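Local coordinates for protein fatty acyl CoA synthetase FADD13 (FATTY-ACYL-CoA SYNTHETASE) (Mycobacterium tuberculosis, PDB 3R44) that belongs to the ANL superfamily of AMP-binding enzymes, pairing a large N-terminal AMP-binding region with a smaller C-terminal domain, at residues S29-Q33 against Y210-L214; R258-A264 against D285-T291; M21-R25 against I230-G236; M49-N54 against Y86-K90. All blocks are in the same frame, centred on the assembly; numbering follows the deposited sequence.

Contact 1. Residues S29-Q33 against Y210-L214; sequences SPRLQ and YRDRL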
# COMPACT_ATOMS: atom_id res chain seq x y z
N SER A 29 5.05 -22.83 -17.58
CA SER A 29 3.66 -23.16 -17.25
C SER A 29 2.71 -22.49 -18.20
O SER A 29 1.90 -21.74 -17.73
CB SER A 29 3.27 -22.59 -15.88
OG SER A 29 4.25 -22.82 -14.92
N PRO A 30 2.78 -22.77 -19.49
CA PRO A 30 2.02 -22.01 -20.48
C PRO A 30 0.52 -22.15 -20.31
O PRO A 30 -0.23 -21.22 -20.59
CB PRO A 30 2.45 -22.62 -21.83
CG PRO A 30 3.18 -23.83 -21.53
CD PRO A 30 3.75 -23.66 -20.15
N ARG A 31 0.10 -23.32 -19.86
CA ARG A 31 -1.33 -23.61 -19.80
C ARG A 31 -1.92 -23.44 -18.41
O ARG A 31 -3.11 -23.68 -18.18
CB ARG A 31 -1.59 -25.00 -20.42
CG ARG A 31 -1.04 -25.07 -21.91
CD ARG A 31 -1.91 -24.06 -22.68
NE ARG A 31 -1.65 -23.78 -24.09
CZ ARG A 31 -2.39 -24.24 -25.11
NH1 ARG A 31 -3.43 -25.08 -24.92
NH2 ARG A 31 -2.06 -23.87 -26.35
N LEU A 32 -1.10 -23.02 -17.48
CA LEU A 32 -1.58 -22.71 -16.16
C LEU A 32 -2.42 -21.45 -16.18
O LEU A 32 -2.04 -20.47 -16.82
CB LEU A 32 -0.39 -22.51 -15.22
CG LEU A 32 -0.71 -22.00 -13.82
CD1 LEU A 32 -1.60 -23.01 -13.01
CD2 LEU A 32 0.62 -21.78 -13.10
N GLN A 33 -3.60 -21.47 -15.55
CA GLN A 33 -4.36 -20.23 -15.45
C GLN A 33 -3.62 -19.07 -14.78
O GLN A 33 -3.00 -19.23 -13.68
CB GLN A 33 -5.70 -20.44 -14.79
CG GLN A 33 -6.63 -21.41 -15.53
CD GLN A 33 -8.00 -21.34 -14.92
OE1 GLN A 33 -8.18 -21.62 -13.76
NE2 GLN A 33 -8.94 -20.83 -15.67
N TYR A 210 3.17 -23.25 -5.72
CA TYR A 210 2.92 -23.43 -7.13
C TYR A 210 1.48 -23.86 -7.32
O TYR A 210 1.00 -24.74 -6.60
CB TYR A 210 3.84 -24.49 -7.69
CG TYR A 210 3.62 -24.77 -9.16
CD1 TYR A 210 3.56 -23.75 -10.09
CD2 TYR A 210 3.48 -26.09 -9.63
CE1 TYR A 210 3.37 -24.01 -11.49
CE2 TYR A 210 3.29 -26.36 -11.02
CZ TYR A 210 3.23 -25.30 -11.93
OH TYR A 210 3.04 -25.53 -13.28
N ARG A 211 0.80 -23.22 -8.26
CA ARG A 211 -0.60 -23.46 -8.61
C ARG A 211 -1.63 -22.93 -7.56
O ARG A 211 -2.83 -23.13 -7.74
CB ARG A 211 -0.85 -24.95 -8.95
CG ARG A 211 0.02 -25.45 -10.10
CD ARG A 211 -0.29 -26.83 -10.67
NE ARG A 211 -1.50 -26.74 -11.47
CZ ARG A 211 -1.57 -26.78 -12.80
NH1 ARG A 211 -0.48 -26.98 -13.55
NH2 ARG A 211 -2.76 -26.65 -13.39
N ASP A 212 -1.18 -22.22 -6.50
CA ASP A 212 -2.13 -21.55 -5.60
C ASP A 212 -2.99 -20.58 -6.47
O ASP A 212 -2.58 -20.09 -7.52
CB ASP A 212 -1.44 -20.73 -4.50
CG ASP A 212 -1.09 -21.52 -3.26
OD1 ASP A 212 -1.61 -22.65 -3.04
OD2 ASP A 212 -0.27 -21.01 -2.42
N ARG A 213 -4.20 -20.35 -5.99
CA ARG A 213 -5.14 -19.41 -6.57
C ARG A 213 -5.37 -18.28 -5.58
O ARG A 213 -5.72 -18.52 -4.41
CB ARG A 213 -6.43 -20.15 -6.92
CG ARG A 213 -6.14 -21.33 -7.74
CD ARG A 213 -7.31 -22.14 -8.19
NE ARG A 213 -8.27 -21.51 -9.10
CZ ARG A 213 -8.19 -21.52 -10.42
NH1 ARG A 213 -7.14 -22.05 -11.00
NH2 ARG A 213 -9.18 -21.02 -11.17
N LEU A 214 -5.16 -17.05 -6.03
CA LEU A 214 -5.05 -15.92 -5.13
C LEU A 214 -6.07 -14.85 -5.50
O LEU A 214 -6.07 -14.31 -6.62
CB LEU A 214 -3.59 -15.38 -5.13
CG LEU A 214 -3.33 -14.28 -4.09
CD1 LEU A 214 -1.83 -14.19 -3.78
CD2 LEU A 214 -3.80 -12.93 -4.65
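Gln33 and Arg213 form the strongest polar link between 29-33 and 210-214. The acceptor Gln33 OE1 takes two hydrogen bonds at the edge of the guanidinium, 2.8 Å from Arg213 NH2 and 3.0 Å from Arg213 NH1. The charge of Arg213 is met outside the pair, where NH2 also makes a salt bridge to Glu257. Ser29 OG and Tyr210 OH share a weak hydrogen bond of 3.4 Å, but the stronger partner of Ser29 OG is Arg25 NH1. Between these polar ends lies Leu32. Its CD2 packs 3.9 Å from Tyr210 CE1, while its CD1 sits over one face of the Arg211 guanidinium, 3.8 Å from Arg211 CZ, a van der Waals contact that uses none of the N-H donors. Leu32 is brought there by a type I turn from Ser29 to Leu32, held by Leu32 N to Ser29 O at 3.3 Å, directly after helix 18-28. The carbonyl of Gln33 goes to Thr238 OG1, on the strand that lies between 33-37 and 213-216. The Gln33-Arg213 bond therefore bridges over strand 238-241, joining the starts of two parallel strands, one removed from each other, in the large mixed sheet of the AMP-binding fold.

Contact 2. Residues R258-A264 against D285-T291; sequences RVCIGGA and DFRYFIT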
# COMPACT_ATOMS: atom_id res chain seq x y z
N ARG A 258 -11.93 -21.95 -6.07
CA ARG A 258 -11.03 -22.74 -5.27
C ARG A 258 -9.86 -21.92 -4.81
O ARG A 258 -8.71 -22.33 -4.94
CB ARG A 258 -10.55 -23.97 -6.07
CG ARG A 258 -11.68 -24.90 -6.65
CD ARG A 258 -11.09 -26.11 -7.47
NE ARG A 258 -10.15 -25.71 -8.52
CZ ARG A 258 -10.50 -25.09 -9.64
NH1 ARG A 258 -11.79 -24.86 -9.90
NH2 ARG A 258 -9.56 -24.73 -10.50
N VAL A 259 -10.15 -20.76 -4.24
CA VAL A 259 -9.16 -19.80 -3.82
C VAL A 259 -8.41 -20.31 -2.57
O VAL A 259 -9.01 -20.81 -1.60
CB VAL A 259 -9.82 -18.41 -3.59
CG1 VAL A 259 -8.81 -17.39 -2.95
CG2 VAL A 259 -10.38 -17.85 -4.90
N CYS A 260 -7.09 -20.19 -2.64
CA CYS A 260 -6.17 -20.53 -1.56
C CYS A 260 -5.76 -19.41 -0.66
O CYS A 260 -5.53 -19.63 0.55
CB CYS A 260 -4.91 -21.18 -2.15
SG CYS A 260 -5.21 -22.46 -3.34
N ILE A 261 -5.58 -18.21 -1.23
CA ILE A 261 -5.08 -17.09 -0.49
C ILE A 261 -5.90 -15.90 -0.94
O ILE A 261 -6.28 -15.82 -2.12
CB ILE A 261 -3.60 -16.81 -0.84
CG1 ILE A 261 -2.72 -18.04 -0.57
CG2 ILE A 261 -3.07 -15.53 -0.13
CD1 ILE A 261 -1.35 -17.90 -1.35
N GLY A 262 -6.15 -14.96 -0.05
CA GLY A 262 -6.84 -13.74 -0.44
C GLY A 262 -6.15 -12.51 0.07
O GLY A 262 -5.72 -12.49 1.22
N GLY A 263 -6.09 -11.45 -0.73
CA GLY A 263 -5.62 -10.19 -0.22
C GLY A 263 -6.80 -9.44 0.41
O GLY A 263 -7.92 -9.49 -0.11
N ALA A 264 -6.56 -8.78 1.53
CA ALA A 264 -7.59 -8.04 2.23
C ALA A 264 -7.06 -6.94 3.12
O ALA A 264 -5.86 -6.63 3.15
CB ALA A 264 -8.43 -9.03 3.07
N ASP A 285 -10.23 -25.25 0.48
CA ASP A 285 -8.96 -24.92 -0.16
C ASP A 285 -8.40 -23.61 0.41
O ASP A 285 -7.22 -23.33 0.18
CB ASP A 285 -9.11 -24.73 -1.68
CG ASP A 285 -9.54 -26.02 -2.43
OD1 ASP A 285 -8.72 -26.95 -2.56
OD2 ASP A 285 -10.67 -26.06 -2.95
N PHE A 286 -9.22 -22.77 1.06
CA PHE A 286 -8.76 -21.43 1.44
C PHE A 286 -7.89 -21.51 2.70
O PHE A 286 -8.32 -22.08 3.73
CB PHE A 286 -9.96 -20.51 1.72
CG PHE A 286 -9.56 -19.10 1.80
CD1 PHE A 286 -9.44 -18.34 0.66
CD2 PHE A 286 -9.11 -18.57 3.01
CE1 PHE A 286 -9.02 -17.03 0.74
CE2 PHE A 286 -8.60 -17.26 3.08
CZ PHE A 286 -8.59 -16.50 1.95
N ARG A 287 -6.67 -21.04 2.64
CA ARG A 287 -5.76 -21.16 3.77
C ARG A 287 -5.62 -19.90 4.58
O ARG A 287 -5.63 -19.99 5.79
CB ARG A 287 -4.36 -21.61 3.30
CG ARG A 287 -4.39 -22.85 2.46
CD ARG A 287 -3.02 -23.60 2.45
NE ARG A 287 -1.97 -22.74 1.88
CZ ARG A 287 -1.72 -22.56 0.58
NH1 ARG A 287 -2.45 -23.16 -0.36
NH2 ARG A 287 -0.69 -21.77 0.22
N TYR A 288 -5.40 -18.75 3.93
CA TYR A 288 -5.20 -17.52 4.68
C TYR A 288 -5.44 -16.24 3.89
O TYR A 288 -5.32 -16.21 2.68
CB TYR A 288 -3.76 -17.48 5.32
CG TYR A 288 -2.65 -17.51 4.33
CD1 TYR A 288 -2.13 -16.34 3.79
CD2 TYR A 288 -2.11 -18.71 3.92
CE1 TYR A 288 -1.11 -16.38 2.93
CE2 TYR A 288 -1.09 -18.78 3.03
CZ TYR A 288 -0.59 -17.58 2.51
OH TYR A 288 0.43 -17.54 1.58
N PHE A 289 -5.69 -15.17 4.61
CA PHE A 289 -5.69 -13.86 4.04
C PHE A 289 -4.38 -13.16 4.34
O PHE A 289 -3.78 -13.39 5.35
CB PHE A 289 -6.80 -13.02 4.65
CG PHE A 289 -8.20 -13.43 4.23
CD1 PHE A 289 -8.73 -13.04 3.00
CD2 PHE A 289 -8.96 -14.21 5.08
CE1 PHE A 289 -10.03 -13.41 2.63
CE2 PHE A 289 -10.25 -14.61 4.71
CZ PHE A 289 -10.78 -14.20 3.49
N ILE A 290 -3.94 -12.32 3.40
CA ILE A 290 -2.80 -11.43 3.60
C ILE A 290 -3.47 -10.08 3.78
O ILE A 290 -4.18 -9.65 2.89
CB ILE A 290 -1.90 -11.34 2.38
CG1 ILE A 290 -1.36 -12.72 2.03
CG2 ILE A 290 -0.72 -10.36 2.67
CD1 ILE A 290 -0.58 -12.78 0.70
N THR A 291 -3.30 -9.44 4.92
CA THR A 291 -4.00 -8.20 5.21
C THR A 291 -3.02 -7.08 5.45
O THR A 291 -1.97 -7.26 6.04
CB THR A 291 -4.95 -8.31 6.43
OG1 THR A 291 -4.18 -8.52 7.60
CG2 THR A 291 -5.88 -9.52 6.30
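Ile261 lies over the ring face of Tyr288 in a CH-pi contact, its CG1 4.2 Å from the ring centroid and 26° off the normal; CG1 also sits over one face of the Arg287 guanidinium. Ile261 CG2 reaches Ile290 CD1 at 3.8 Å. The polar ends of the two larger residues turn elsewhere, Tyr288 OH to the carbonyl of Asp207 and Arg287 to a salt bridge with Asp212. Beneath these side chains the backbones pair in parallel, Gly262 N to Tyr288 O at 3.1 Å, Ile290 N to Gly262 O at 2.8 Å and Ala264 N to Ile290 O at 2.9 Å. Strands 261-264 and 288-291 are neighbours in the mixed sheet, joined through helices 266-274 and 276-280 as a beta-alpha-beta crossover. The sheet face carrying Phe289, Ala264 and Thr291 is covered by helix 266-274 through Leu269. There Gly262 leaves room for aromatic rings: a CB would lie only 3.1 Å from Phe289 CD1 and 3.3 Å from Phe286 CZ. Before the strands begin, Cys260 faces Phe286, whereas Ile261 faces Tyr288, so Arg287 is an extra residue in the register; Cys260 O takes Arg287 N at 2.8 Å and, weakly, Tyr288 N at 3.5 Å. Phe286 lies with one face against the Cys260 backbone, and Val259 CG1 touches Phe286 CE1 at 3.7 Å.

Contact 3. Residues M21-R25 against I230-G236; sequences MLRQR and IFSAMRG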
# COMPACT_ATOMS: atom_id res chain seq x y z
N MET A 21 10.33 -11.95 -17.26
CA MET A 21 9.91 -12.91 -16.25
C MET A 21 8.54 -13.51 -16.55
O MET A 21 8.31 -14.73 -16.37
CB MET A 21 9.97 -12.35 -14.82
CG MET A 21 9.73 -13.38 -13.78
SD MET A 21 9.64 -12.72 -12.09
CE MET A 21 8.03 -11.88 -12.31
N LEU A 22 7.61 -12.70 -16.96
CA LEU A 22 6.32 -13.22 -17.36
C LEU A 22 6.47 -14.21 -18.51
O LEU A 22 5.78 -15.25 -18.54
CB LEU A 22 5.38 -12.08 -17.77
CG LEU A 22 4.02 -12.44 -18.35
CD1 LEU A 22 3.18 -13.23 -17.20
CD2 LEU A 22 3.20 -11.27 -18.95
N ARG A 23 7.29 -13.87 -19.49
CA ARG A 23 7.52 -14.78 -20.62
C ARG A 23 8.08 -16.12 -20.14
O ARG A 23 7.72 -17.16 -20.64
CB ARG A 23 8.41 -14.14 -21.68
CG ARG A 23 8.53 -14.99 -22.87
CD ARG A 23 9.79 -14.68 -23.60
NE ARG A 23 9.77 -15.32 -24.93
CZ ARG A 23 10.39 -16.45 -25.24
NH1 ARG A 23 11.10 -17.11 -24.31
NH2 ARG A 23 10.32 -16.92 -26.49
N GLN A 24 8.95 -16.07 -19.16
CA GLN A 24 9.55 -17.29 -18.61
C GLN A 24 8.49 -18.11 -17.87
O GLN A 24 8.45 -19.32 -18.02
CB GLN A 24 10.72 -16.96 -17.72
CG GLN A 24 11.90 -16.45 -18.51
CD GLN A 24 13.04 -15.98 -17.65
OE1 GLN A 24 12.85 -15.55 -16.53
NE2 GLN A 24 14.26 -16.06 -18.18
N ARG A 25 7.56 -17.44 -17.17
CA ARG A 25 6.45 -18.19 -16.50
C ARG A 25 5.56 -18.80 -17.56
O ARG A 25 5.14 -19.95 -17.44
CB ARG A 25 5.69 -17.32 -15.52
CG ARG A 25 4.45 -17.99 -14.94
CD ARG A 25 4.63 -19.33 -14.29
NE ARG A 25 5.49 -19.27 -13.15
CZ ARG A 25 5.99 -20.32 -12.55
NH1 ARG A 25 5.72 -21.52 -13.01
NH2 ARG A 25 6.78 -20.17 -11.50
N ILE A 230 2.89 -9.41 -9.63
CA ILE A 230 4.23 -9.84 -10.03
C ILE A 230 4.69 -11.14 -9.32
O ILE A 230 5.23 -12.05 -9.95
CB ILE A 230 5.30 -8.71 -9.80
CG1 ILE A 230 4.92 -7.41 -10.55
CG2 ILE A 230 6.71 -9.20 -10.20
CD1 ILE A 230 4.50 -7.65 -11.92
N PHE A 231 4.46 -11.26 -8.03
CA PHE A 231 4.88 -12.49 -7.37
C PHE A 231 4.02 -13.66 -7.75
O PHE A 231 4.50 -14.77 -7.74
CB PHE A 231 5.18 -12.35 -5.86
CG PHE A 231 3.99 -12.47 -4.93
CD1 PHE A 231 3.72 -11.44 -4.02
CD2 PHE A 231 3.18 -13.60 -4.92
CE1 PHE A 231 2.64 -11.55 -3.09
CE2 PHE A 231 2.13 -13.74 -4.00
CZ PHE A 231 1.85 -12.71 -3.10
N SER A 232 2.82 -13.38 -8.22
CA SER A 232 1.97 -14.43 -8.77
C SER A 232 2.62 -15.05 -10.01
O SER A 232 2.65 -16.29 -10.17
CB SER A 232 0.56 -13.92 -9.06
OG SER A 232 -0.14 -13.70 -7.84
N ALA A 233 3.08 -14.23 -10.94
CA ALA A 233 3.80 -14.77 -12.09
C ALA A 233 5.10 -15.46 -11.68
O ALA A 233 5.49 -16.51 -12.21
CB ALA A 233 4.07 -13.67 -13.13
N MET A 234 5.82 -14.86 -10.75
CA MET A 234 7.06 -15.44 -10.26
C MET A 234 6.87 -16.86 -9.73
O MET A 234 7.63 -17.76 -10.07
CB MET A 234 7.69 -14.56 -9.17
CG MET A 234 8.91 -15.18 -8.61
SD MET A 234 9.83 -14.00 -7.64
CE MET A 234 9.96 -12.61 -8.75
N ARG A 235 5.82 -17.06 -8.95
CA ARG A 235 5.60 -18.36 -8.30
C ARG A 235 4.67 -19.29 -9.10
O ARG A 235 4.62 -20.49 -8.82
CB ARG A 235 5.09 -18.10 -6.89
CG ARG A 235 4.58 -19.32 -6.01
CD ARG A 235 5.66 -20.28 -5.51
NE ARG A 235 6.07 -21.17 -6.56
CZ ARG A 235 6.88 -22.23 -6.40
NH1 ARG A 235 7.14 -22.97 -7.45
NH2 ARG A 235 7.40 -22.55 -5.20
N GLY A 236 3.94 -18.78 -10.09
CA GLY A 236 2.99 -19.60 -10.84
C GLY A 236 1.67 -19.76 -10.10
O GLY A 236 1.14 -20.87 -9.91
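Met21 extends across to the facing helix, its CE 3.7 Å from Ile230 CG2 and its SD 3.4 Å from Met234 CE; the same side chain is about 5 Å from the bound histidine. Leu22, next along, gives the nearest pair of CA atoms, its CA 6.0 Å from Ala233 CA. Its CD1 lies 4.2 Å from Ala233 CB and it also packs on Met49 and Tyr86 of two other helices. The segments 21-25 and 230-235 cross at 41° with their axes 8.9 Å apart. Helix 223-235 is the connection of a beta-alpha-beta crossover between parallel strands 213-216 and 238-241, so helix 18-28 here packs against the C-terminal end of that crossover helix. One turn after Met21, Arg25 donates from NE to Ala233 O and from NH2 to Met234 O, both at 2.9 Å, using carbonyls freed where the helix stops; its NH1 goes to Ser29 OG. The guanidinium lies with one face against the turn that follows, Arg25 NE being 3.4 Å from Gly236 CA. Gly236 leaves the helix with phi of 81°, and a CB on it would come within 2.9 Å of Arg25 CZ.

Contact 4. Residues M49-N54 against Y86-K90; sequences MNALAN and YGAAK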
# COMPACT_ATOMS: atom_id res chain seq x y z
N MET A 49 -1.68 -14.55 -21.32
CA MET A 49 -1.38 -13.32 -20.67
C MET A 49 -0.09 -12.72 -21.29
O MET A 49 -0.01 -11.50 -21.51
CB MET A 49 -1.17 -13.53 -19.18
CG MET A 49 -1.05 -12.20 -18.48
SD MET A 49 -1.58 -12.36 -16.78
CE MET A 49 -0.00 -12.65 -16.05
N ASN A 50 0.94 -13.56 -21.50
CA ASN A 50 2.17 -13.10 -22.12
C ASN A 50 1.86 -12.51 -23.52
O ASN A 50 2.37 -11.44 -23.89
CB ASN A 50 3.25 -14.19 -22.21
CG ASN A 50 4.56 -13.63 -22.67
OD1 ASN A 50 5.14 -12.75 -21.99
ND2 ASN A 50 4.98 -14.00 -23.86
N ALA A 51 1.01 -13.19 -24.30
CA ALA A 51 0.63 -12.70 -25.63
C ALA A 51 -0.10 -11.36 -25.55
O ALA A 51 0.17 -10.46 -26.31
CB ALA A 51 -0.20 -13.72 -26.37
N LEU A 52 -0.95 -11.17 -24.57
CA LEU A 52 -1.62 -9.89 -24.45
C LEU A 52 -0.64 -8.79 -24.00
O LEU A 52 -0.76 -7.65 -24.42
CB LEU A 52 -2.75 -9.94 -23.43
CG LEU A 52 -3.57 -8.69 -23.23
CD1 LEU A 52 -4.18 -8.19 -24.51
CD2 LEU A 52 -4.75 -9.02 -22.27
N ALA A 53 0.28 -9.12 -23.09
CA ALA A 53 1.35 -8.16 -22.76
C ALA A 53 2.13 -7.72 -24.00
O ALA A 53 2.48 -6.54 -24.15
CB ALA A 53 2.30 -8.75 -21.67
N ASN A 54 2.38 -8.65 -24.92
CA ASN A 54 3.06 -8.33 -26.16
C ASN A 54 2.23 -7.40 -27.02
O ASN A 54 2.75 -6.46 -27.61
CB ASN A 54 3.40 -9.58 -26.97
CG ASN A 54 4.54 -10.36 -26.34
OD1 ASN A 54 5.19 -9.86 -25.45
ND2 ASN A 54 4.72 -11.62 -26.74
N TYR A 86 3.03 -5.08 -17.69
CA TYR A 86 3.97 -6.02 -18.27
C TYR A 86 4.51 -5.59 -19.64
O TYR A 86 5.70 -5.77 -19.92
CB TYR A 86 3.39 -7.40 -18.38
CG TYR A 86 3.33 -8.16 -17.07
CD1 TYR A 86 4.50 -8.44 -16.35
CD2 TYR A 86 2.12 -8.65 -16.58
CE1 TYR A 86 4.45 -9.22 -15.14
CE2 TYR A 86 2.08 -9.39 -15.42
CZ TYR A 86 3.24 -9.65 -14.69
OH TYR A 86 3.24 -10.40 -13.56
N GLY A 87 3.63 -5.07 -20.49
CA GLY A 87 3.99 -4.58 -21.80
C GLY A 87 4.97 -3.43 -21.68
O GLY A 87 6.03 -3.41 -22.33
N ALA A 88 4.67 -2.46 -20.82
CA ALA A 88 5.63 -1.37 -20.55
C ALA A 88 6.98 -1.89 -20.03
O ALA A 88 8.04 -1.41 -20.49
CB ALA A 88 5.04 -0.34 -19.53
N ALA A 89 6.94 -2.85 -19.10
CA ALA A 89 8.16 -3.51 -18.57
C ALA A 89 9.06 -4.07 -19.70
O ALA A 89 10.27 -3.84 -19.74
CB ALA A 89 7.79 -4.60 -17.54
N LYS A 90 8.46 -4.78 -20.66
CA LYS A 90 9.20 -5.35 -21.78
C LYS A 90 9.87 -4.28 -22.63
O LYS A 90 10.93 -4.52 -23.19
CB LYS A 90 8.30 -6.18 -22.67
CG LYS A 90 7.78 -7.47 -21.96
CD LYS A 90 6.82 -8.19 -22.93
CE LYS A 90 6.06 -9.31 -22.25
NZ LYS A 90 6.69 -10.51 -22.65
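This is a buried helix-helix crossing in the AMP-binding region, where helix 46-62 packs against helix 79-91, the latter being the connection of a beta-alpha-beta crossover between neighbouring parallel strands 70-74 and 94-97. The segments 49-54 and 86-90 cross at -64° with their axes 8.8 Å apart. Small residues let the backbones meet: Ala53 CA and Gly87 CA are 4.6 Å apart, and Ala53 O rests 3.4 Å from Gly87 CA. A CB on Gly87 would lie 2.9 Å from Ala53 O, a clash, so this close approach depends on glycine at that position. On the Tyr86 side of the Ala53-Gly87 approach the packing is apolar, with Met49 CE 3.9 Å from Tyr86 CE2 and Ala53 CB 3.7 Å from Tyr86 CB; the same tyrosine also touches Leu22 of helix 18-28 and Ala233 of helix 223-235. On the Lys90 side it is polar. Lys90 NZ donates to Asn50 OD1 at 2.8 Å and weakly to Asn54 OD1 at 3.2 Å, two asparagines one helical turn apart. Its charge is answered by a salt bridge to Glu162, which also accepts from the ND2 atoms of Asn50 and Asn54, so the lysine and both amides converge on one carboxylate. On its way to this site the lysine chain passes Ala53, with Lys90 CE 3.8 Å from Ala53 CB.

In the fold
Along the chain, helix 18-28 opens contact 3, the turn after it opens contact 1, and helix 46-62 opens contact 4. They close in reverse order: 86-90 completes contact 4, 210-214 contact 1 and 230-236 contact 3, so contact 4 nests inside contact 1 and both inside contact 3. Contact 2 follows in series, and none cross. Contacts 3 and 4 pack against each other, Tyr86 touching Ala233 and Ile230. Contacts 1 and 3 join through the Arg211 N to Gly236 O pair and together tie helix 18-28 and the turn after it to the sheet region. Contacts 1 and 2 reach adjacent strands, 213-216 and 261-264, and the Asp212-Arg287 salt bridge connects them.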